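Local coordinates for DUF305 domain-containing protein (Deinococcus radiodurans R1, PDB 3BT5), which is of unknown function but belongs to the DUF305 family of the ferritin clan and folds as a mainly helical protein without strands, at residues Leu30-Met34 with Phe107-Met111; Pro33-Arg37 with Gly94-Leu98; Gly85-Glu91 with Leu110-His114. All blocks are in the same frame, centred on the assembly; numbering follows the deposited sequence. Where two conformers were deposited one is given.

Contact 1 of 3, residues Leu30-Met34 with Phe107-Met111; sequences LAAPM and FLRLM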
loop_
_atom_site.group_PDB
_atom_site.type_symbol
_atom_site.label_atom_id
_atom_site.label_comp_id
_atom_site.label_asym_id
_atom_site.label_seq_id
_atom_site.Cartn_x
_atom_site.Cartn_y
_atom_site.Cartn_z
ATOM N N LEU A 30 5.630 -6.473 2.215
ATOM C CA LEU A 30 5.489 -7.353 1.067
ATOM C C LEU A 30 6.737 -7.286 0.176
ATOM O O LEU A 30 7.161 -8.287 -0.405
ATOM C CB LEU A 30 4.237 -6.987 0.266
ATOM C CG LEU A 30 2.895 -7.175 0.966
ATOM C CD1 LEU A 30 1.787 -6.564 0.106
ATOM C CD2 LEU A 30 2.634 -8.650 1.206
ATOM N N ALA A 31 7.317 -6.096 0.034
ATOM C CA ALA A 31 8.477 -5.952 -0.857
ATOM C C ALA A 31 9.756 -6.579 -0.290
ATOM O O ALA A 31 10.616 -7.064 -1.041
ATOM C CB ALA A 31 8.703 -4.477 -1.161
ATOM N N ALA A 32 9.910 -6.527 1.030
ATOM C CA ALA A 32 11.154 -6.975 1.662
ATOM C C ALA A 32 11.577 -8.406 1.256
ATOM O O ALA A 32 12.731 -8.618 0.845
ATOM C CB ALA A 32 11.073 -6.829 3.182
ATOM N N PRO A 33 10.668 -9.396 1.362
ATOM C CA PRO A 33 11.089 -10.745 0.945
ATOM C C PRO A 33 11.467 -10.876 -0.535
ATOM O O PRO A 33 12.259 -11.753 -0.892
ATOM C CB PRO A 33 9.881 -11.630 1.308
ATOM C CG PRO A 33 8.771 -10.706 1.606
ATOM C CD PRO A 33 9.309 -9.375 1.945
ATOM N N MET A 34 10.941 -10.017 -1.403
ATOM C CA MET A 34 11.374 -10.056 -2.815
ATOM C C MET A 34 12.808 -9.596 -2.967
ATOM O O MET A 34 13.580 -10.165 -3.752
ATOM C CB MET A 34 10.474 -9.203 -3.710
ATOM C CG MET A 34 9.061 -9.741 -3.829
ATOM S SD MET A 34 8.987 -11.435 -4.533
ATOM C CE MET A 34 8.833 -12.436 -3.029
ATOM N N PHE A 107 3.551 -12.393 -4.478
ATOM C CA PHE A 107 3.861 -10.986 -4.216
ATOM C C PHE A 107 3.038 -10.074 -5.122
ATOM O O PHE A 107 2.447 -9.089 -4.666
ATOM C CB PHE A 107 5.361 -10.732 -4.391
ATOM C CG PHE A 107 5.718 -9.287 -4.507
ATOM C CD1 PHE A 107 5.740 -8.481 -3.374
ATOM C CD2 PHE A 107 6.047 -8.736 -5.741
ATOM C CE1 PHE A 107 6.079 -7.150 -3.459
ATOM C CE2 PHE A 107 6.372 -7.380 -5.840
ATOM C CZ PHE A 107 6.372 -6.589 -4.697
ATOM N N LEU A 108 2.999 -10.400 -6.414
ATOM C CA LEU A 108 2.265 -9.572 -7.363
ATOM C C LEU A 108 0.764 -9.637 -7.088
ATOM O O LEU A 108 0.100 -8.598 -7.066
ATOM C CB LEU A 108 2.563 -10.013 -8.799
ATOM C CG LEU A 108 4.031 -9.780 -9.162
ATOM C CD1 LEU A 108 4.397 -10.557 -10.453
ATOM C CD2 LEU A 108 4.319 -8.297 -9.335
ATOM N N ARG A 109 0.223 -10.840 -6.858
ATOM C CA ARG A 109 -1.200 -10.949 -6.567
ATOM C C ARG A 109 -1.565 -10.180 -5.295
ATOM O O ARG A 109 -2.585 -9.482 -5.263
ATOM C CB ARG A 109 -1.621 -12.408 -6.458
ATOM C CG ARG A 109 -1.512 -13.160 -7.763
ATOM C CD ARG A 109 -2.155 -14.496 -7.594
ATOM N NE ARG A 109 -1.298 -15.384 -6.822
ATOM C CZ ARG A 109 -0.569 -16.360 -7.363
ATOM N NH1 ARG A 109 0.185 -17.131 -6.598
ATOM N NH2 ARG A 109 -0.602 -16.565 -8.674
ATOM N N LEU A 110 -0.762 -10.319 -4.250
ATOM C CA LEU A 110 -1.063 -9.648 -3.003
ATOM C C LEU A 110 -0.931 -8.154 -3.153
ATOM O O LEU A 110 -1.749 -7.411 -2.619
ATOM C CB LEU A 110 -0.133 -10.137 -1.874
ATOM C CG LEU A 110 -0.333 -11.606 -1.456
ATOM C CD1 LEU A 110 0.770 -11.996 -0.495
ATOM C CD2 LEU A 110 -1.729 -11.803 -0.808
ATOM N N MET A 111 0.100 -7.693 -3.857
ATOM C CA MET A 111 0.264 -6.247 -3.982
ATOM C C MET A 111 -0.818 -5.644 -4.873
ATOM O O MET A 111 -1.272 -4.534 -4.615
ATOM C CB MET A 111 1.657 -5.897 -4.507
ATOM C CG MET A 111 1.973 -4.399 -4.416
ATOM S SD MET A 111 2.338 -3.814 -2.722
ATOM C CE MET A 111 3.984 -4.497 -2.522
#
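Here two nearly antiparallel helices, with segment axes 167° apart and 10.7 Å from each other at closest approach, meet through long apolar side chains. F107 leaves its helix sideways, but chi1 near t swings its ring across the gap. M34, with chi1 and chi2 both m, lays its CG over one face of that ring: CG is 3.4 Å from F107 CG and 3.6 Å from the ring centroid, a CH-pi contact. M34 SD, 4.6 Å from the same centroid, adds an oblique Met-aromatic contact. F107 CE1 lies 3.7 Å from A31 CA, an approach the small alanine permits. L30, in the common m,t rotamer, points across and sets CB 3.7 Å from M111 CE and CD2 4.2 Å from L110 CD1. M111 resembles F107: it starts sideways, and its flexible, unbranched chain bends through t,p,p to bring CE to L30. All six touching residues are buried, with helix 41-68 (A47) on M34 and F107 and helix 132-158 (M152) on M111: the apolar interior of a four-helix bundle.

Contact 2 of 3, residues Pro33-Arg37 with Gly94-Leu98; sequences PMLER and GLSTL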
loop_
_atom_site.group_PDB
_atom_site.type_symbol
_atom_site.label_atom_id
_atom_site.label_comp_id
_atom_site.label_asym_id
_atom_site.label_seq_id
_atom_site.Cartn_x
_atom_site.Cartn_y
_atom_site.Cartn_z
ATOM N N PRO A 33 10.668 -9.396 1.362
ATOM C CA PRO A 33 11.089 -10.745 0.945
ATOM C C PRO A 33 11.467 -10.876 -0.535
ATOM O O PRO A 33 12.259 -11.753 -0.892
ATOM C CB PRO A 33 9.881 -11.630 1.308
ATOM C CG PRO A 33 8.771 -10.706 1.606
ATOM C CD PRO A 33 9.309 -9.375 1.945
ATOM N N MET A 34 10.941 -10.017 -1.403
ATOM C CA MET A 34 11.374 -10.056 -2.815
ATOM C C MET A 34 12.808 -9.596 -2.967
ATOM O O MET A 34 13.580 -10.165 -3.752
ATOM C CB MET A 34 10.474 -9.203 -3.710
ATOM C CG MET A 34 9.061 -9.741 -3.829
ATOM S SD MET A 34 8.987 -11.435 -4.533
ATOM C CE MET A 34 8.833 -12.436 -3.029
ATOM N N LEU A 35 13.166 -8.547 -2.243
ATOM C CA LEU A 35 14.541 -8.052 -2.318
ATOM C C LEU A 35 15.489 -9.065 -1.682
ATOM O O LEU A 35 16.643 -9.198 -2.105
ATOM C CB LEU A 35 14.660 -6.676 -1.670
ATOM C CG LEU A 35 13.797 -5.671 -2.435
ATOM C CD1 LEU A 35 13.620 -4.376 -1.660
ATOM C CD2 LEU A 35 14.411 -5.446 -3.819
ATOM N N GLU A 36 15.001 -9.817 -0.701
ATOM C CA GLU A 36 15.814 -10.845 -0.047
ATOM C C GLU A 36 15.977 -12.104 -0.893
ATOM O O GLU A 36 17.070 -12.691 -0.928
ATOM C CB GLU A 36 15.208 -11.205 1.318
ATOM C CG GLU A 36 15.915 -12.347 2.055
ATOM C CD GLU A 36 17.324 -11.981 2.482
ATOM O OE1 GLU A 36 17.618 -10.769 2.591
ATOM O OE2 GLU A 36 18.134 -12.907 2.714
ATOM N N ARG A 37 14.916 -12.512 -1.593
ATOM C CA ARG A 37 14.856 -13.846 -2.218
ATOM C C ARG A 37 14.827 -13.941 -3.745
ATOM O O ARG A 37 15.274 -14.939 -4.320
ATOM C CB ARG A 37 13.613 -14.592 -1.699
ATOM C CG ARG A 37 13.568 -14.781 -0.209
ATOM C CD ARG A 37 12.327 -15.628 0.188
ATOM N NE ARG A 37 12.470 -17.036 -0.239
ATOM C CZ ARG A 37 11.476 -17.862 -0.573
ATOM N NH1 ARG A 37 10.196 -17.466 -0.580
ATOM N NH2 ARG A 37 11.771 -19.104 -0.925
ATOM N N GLY A 94 4.028 -16.284 3.570
ATOM C CA GLY A 94 4.198 -17.121 2.381
ATOM C C GLY A 94 5.283 -16.586 1.482
ATOM O O GLY A 94 5.962 -17.345 0.803
ATOM N N LEU A 95 5.471 -15.266 1.466
ATOM C CA LEU A 95 6.517 -14.709 0.618
ATOM C C LEU A 95 7.907 -15.143 1.031
ATOM O O LEU A 95 8.839 -15.082 0.206
ATOM C CB LEU A 95 6.412 -13.184 0.564
ATOM C CG LEU A 95 5.060 -12.651 0.097
ATOM C CD1 LEU A 95 5.135 -11.107 -0.009
ATOM C CD2 LEU A 95 4.625 -13.293 -1.236
ATOM N N SER A 96 8.052 -15.558 2.298
ATOM C CA SER A 96 9.344 -16.010 2.796
ATOM C C SER A 96 9.505 -17.531 2.755
ATOM O O SER A 96 10.632 -18.023 2.806
ATOM C CB SER A 96 9.569 -15.548 4.247
ATOM O OG SER A 96 9.765 -14.144 4.307
ATOM N N THR A 97 8.392 -18.259 2.705
ATOM C CA THR A 97 8.400 -19.716 2.885
ATOM C C THR A 97 8.109 -20.482 1.601
ATOM O O THR A 97 8.498 -21.640 1.476
ATOM C CB THR A 97 7.354 -20.170 3.942
ATOM O OG1 THR A 97 6.052 -19.874 3.472
ATOM C CG2 THR A 97 7.564 -19.523 5.318
ATOM N N LEU A 98 7.364 -19.894 0.670
ATOM C CA LEU A 98 6.987 -20.611 -0.558
ATOM C C LEU A 98 8.197 -20.725 -1.486
ATOM O O LEU A 98 9.107 -19.897 -1.418
ATOM C CB LEU A 98 5.865 -19.849 -1.277
ATOM C CG LEU A 98 4.508 -19.843 -0.557
ATOM C CD1 LEU A 98 3.589 -18.850 -1.256
ATOM C CD2 LEU A 98 3.898 -21.261 -0.565
#
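The guanidinium of R37 reaches across to the end of helix 89-97 and binds carbonyl oxygens there. R37 NH1 donates to L95 O at 2.9 Å and to L98 O at 2.8 Å, while R37 NH2 donates to the same L98 O, also at 2.8 Å, so L98 O is held by both terminal nitrogens. Both acceptors lie near the guanidinium plane, where its N-H groups point. L95 O belongs to the last helical turn, whose carbonyls lack the amide partners of a continuing helix, and L98 O lies just past it, where psi of 156° turns the chain out of the helix; an arginine with several donors is well suited to both. The peptide carbon S96 C sits over one guanidinium face, 3.4 Å from R37 NH1. Further out the contact turns apolar. At the kink of helix 11-37, P33, whose N has no hydrogen for the turn before, packs CG 3.6 Å from L95 CB, and M34 starts sideways but brings CE to 4.4 Å from L95 CB. At the exposed margin P33 CB makes van der Waals contact with S96 OG at 3.9 Å. R37 also touches V100 and A103 of helix 100-122, and M34 touches F107. The arrangement is C-terminal helix capping by an arginine side chain, tying the last turn of helix 11-37 to the turn between helices 89-97 and 100-122.

Contact 3 of 3, residues Gly85-Glu91 with Leu110-His114; sequences GMASEAE and LMIRH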
loop_
_atom_site.group_PDB
_atom_site.type_symbol
_atom_site.label_atom_id
_atom_site.label_comp_id
_atom_site.label_asym_id
_atom_site.label_seq_id
_atom_site.Cartn_x
_atom_site.Cartn_y
_atom_site.Cartn_z
ATOM N N GLY A 85 -8.022 -5.048 1.631
ATOM C CA GLY A 85 -7.115 -5.636 0.641
ATOM C C GLY A 85 -5.724 -5.915 1.170
ATOM O O GLY A 85 -4.862 -6.347 0.382
ATOM N N MET A 86 -5.493 -5.662 2.470
ATOM C CA MET A 86 -4.196 -6.002 3.063
ATOM C C MET A 86 -3.987 -7.515 3.118
ATOM O O MET A 86 -4.946 -8.276 3.191
ATOM C CB MET A 86 -4.051 -5.387 4.438
ATOM C CG MET A 86 -4.100 -3.866 4.357
ATOM S SD MET A 86 -4.088 -3.015 5.932
ATOM C CE MET A 86 -2.416 -3.328 6.413
ATOM N N ALA A 87 -2.730 -7.950 3.034
ATOM C CA ALA A 87 -2.402 -9.360 3.129
ATOM C C ALA A 87 -2.529 -9.836 4.569
ATOM O O ALA A 87 -2.224 -9.084 5.509
ATOM C CB ALA A 87 -0.965 -9.573 2.634
ATOM N N SER A 88 -2.949 -11.097 4.754
ATOM C CA SER A 88 -3.012 -11.615 6.100
ATOM C C SER A 88 -1.593 -11.915 6.605
ATOM O O SER A 88 -0.610 -11.996 5.850
ATOM C CB SER A 88 -3.858 -12.879 6.128
ATOM O OG SER A 88 -3.146 -13.913 5.464
ATOM N N GLU A 89 -1.512 -12.159 7.898
ATOM C CA GLU A 89 -0.300 -12.631 8.508
ATOM C C GLU A 89 0.312 -13.837 7.756
ATOM O O GLU A 89 1.515 -13.867 7.436
ATOM C CB GLU A 89 -0.644 -12.967 9.973
ATOM C CG GLU A 89 0.473 -13.438 10.837
ATOM C CD GLU A 89 0.071 -13.418 12.321
ATOM O OE1 GLU A 89 0.474 -12.489 13.049
ATOM O OE2 GLU A 89 -0.697 -14.299 12.734
ATOM N N ALA A 90 -0.519 -14.838 7.486
ATOM C CA ALA A 90 -0.085 -16.013 6.742
ATOM C C ALA A 90 0.373 -15.656 5.330
ATOM O O ALA A 90 1.410 -16.177 4.847
ATOM C CB ALA A 90 -1.179 -17.044 6.684
ATOM N N GLU A 91 -0.380 -14.787 4.655
ATOM C CA GLU A 91 -0.031 -14.451 3.274
ATOM C C GLU A 91 1.316 -13.759 3.210
ATOM O O GLU A 91 2.120 -14.010 2.299
ATOM C CB GLU A 91 -1.135 -13.584 2.656
ATOM C CG GLU A 91 -2.374 -14.398 2.301
ATOM C CD GLU A 91 -3.544 -13.551 1.864
ATOM O OE1 GLU A 91 -3.683 -12.408 2.345
ATOM O OE2 GLU A 91 -4.359 -14.043 1.055
ATOM N N LEU A 110 -0.762 -10.319 -4.250
ATOM C CA LEU A 110 -1.063 -9.648 -3.003
ATOM C C LEU A 110 -0.931 -8.154 -3.153
ATOM O O LEU A 110 -1.749 -7.411 -2.619
ATOM C CB LEU A 110 -0.133 -10.137 -1.874
ATOM C CG LEU A 110 -0.333 -11.606 -1.456
ATOM C CD1 LEU A 110 0.770 -11.996 -0.495
ATOM C CD2 LEU A 110 -1.729 -11.803 -0.808
ATOM N N MET A 111 0.100 -7.693 -3.857
ATOM C CA MET A 111 0.264 -6.247 -3.982
ATOM C C MET A 111 -0.818 -5.644 -4.873
ATOM O O MET A 111 -1.272 -4.534 -4.615
ATOM C CB MET A 111 1.657 -5.897 -4.507
ATOM C CG MET A 111 1.973 -4.399 -4.416
ATOM S SD MET A 111 2.338 -3.814 -2.722
ATOM C CE MET A 111 3.984 -4.497 -2.522
ATOM N N ILE A 112 -1.245 -6.364 -5.909
ATOM C CA ILE A 112 -2.374 -5.876 -6.694
ATOM C C ILE A 112 -3.632 -5.724 -5.841
ATOM O O ILE A 112 -4.294 -4.691 -5.897
ATOM C CB ILE A 112 -2.658 -6.780 -7.929
ATOM C CG1 ILE A 112 -1.536 -6.633 -8.967
ATOM C CG2 ILE A 112 -4.053 -6.478 -8.524
ATOM C CD1 ILE A 112 -1.520 -7.799 -9.987
ATOM N N ARG A 113 -3.960 -6.737 -5.041
ATOM C CA ARG A 113 -5.174 -6.657 -4.239
ATOM C C ARG A 113 -5.053 -5.532 -3.211
ATOM O O ARG A 113 -6.017 -4.790 -2.949
ATOM C CB ARG A 113 -5.450 -8.015 -3.569
ATOM C CG ARG A 113 -6.830 -8.120 -2.900
ATOM C CD ARG A 113 -6.967 -9.430 -2.130
ATOM N NE ARG A 113 -5.992 -9.504 -1.051
ATOM C CZ ARG A 113 -5.581 -10.614 -0.442
ATOM N NH1 ARG A 113 -5.996 -11.821 -0.813
ATOM N NH2 ARG A 113 -4.729 -10.516 0.523
ATOM N N HIS A 114 -3.867 -5.407 -2.642
ATOM C CA HIS A 114 -3.549 -4.344 -1.713
ATOM C C HIS A 114 -3.810 -2.971 -2.345
ATOM O O HIS A 114 -4.505 -2.111 -1.767
ATOM C CB HIS A 114 -2.093 -4.530 -1.302
ATOM C CG HIS A 114 -1.484 -3.392 -0.571
ATOM N ND1 HIS A 114 -1.034 -2.260 -1.209
ATOM C CD2 HIS A 114 -1.225 -3.219 0.753
ATOM C CE1 HIS A 114 -0.524 -1.432 -0.315
ATOM N NE2 HIS A 114 -0.625 -1.994 0.884
HETATM O O HOH W 1 -3.187 -8.419 -0.339
#
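Two helix-end motifs, a Schellman motif and a capping box, frame the link from helix 78-83 to helix 89-97, and this link packs along helix 100-122. G85 makes the Schellman motif with phi of 83°, a conformation easiest for glycine; a CB there would also clash with R113 O. The backbone can therefore come close, with CA atoms of G85 and H114 4.5 Å apart and a CA-H...O contact of 3.2 Å from H114 CA to G85 O. Water 1 fills the gap beside it, donating to G85 O at 2.8 Å and L110 O at 2.9 Å and weakly accepting from R113 NH2 at 2.7 Å. At the other end S88 is the N-cap: E91 N donates to S88 OG at 3.0 Å, and S88 N donates to E91 OE1 at 2.8 Å. That same carboxylate forms a salt bridge with R113, strong from R113 NH2 to E91 OE1 (2.8 Å) and weak from R113 NH1 to E91 OE2 (3.3 Å). A glutamate at this position can thus serve the cap and the neighbouring helix together. Beside the salt bridge, L110 CD2 lies 3.7 Å from E91 CD, and the small A87 methyl, CB, meets L110 CD2 at 4.2 Å. A87 N donates to Q26 OE1, so helix 11-37 also borders the link; H114 NE2, bonded to H23 O, ties helix 100-122 to the same helix. The whole is an interhelical connection in which a capping box is bridged by a salt link to an adjacent bundle helix.

In the fold
Contacts 1 and 3 are buried, whereas contact 2 is partly buried and lies farther out, its centre about 18 Å from that of the chain. Contact 1 joins helices 11-37 and 100-122 by apolar packing. Contact 2 uses the same first helix, sharing P33 and M34, but turns to arginine-carbonyl bonds where helix 89-97 ends. Contact 3 shares L110 and M111 with contact 1; its E91-R113 salt bridge holds the start of helix 89-97, and its water joins G85 in the preceding link to helix 100-122. Polar groups fasten helix 89-97 near both ends, while the side chain of L95, whose carbonyl R37 binds, packs on L30 and L110, joining all three contacts.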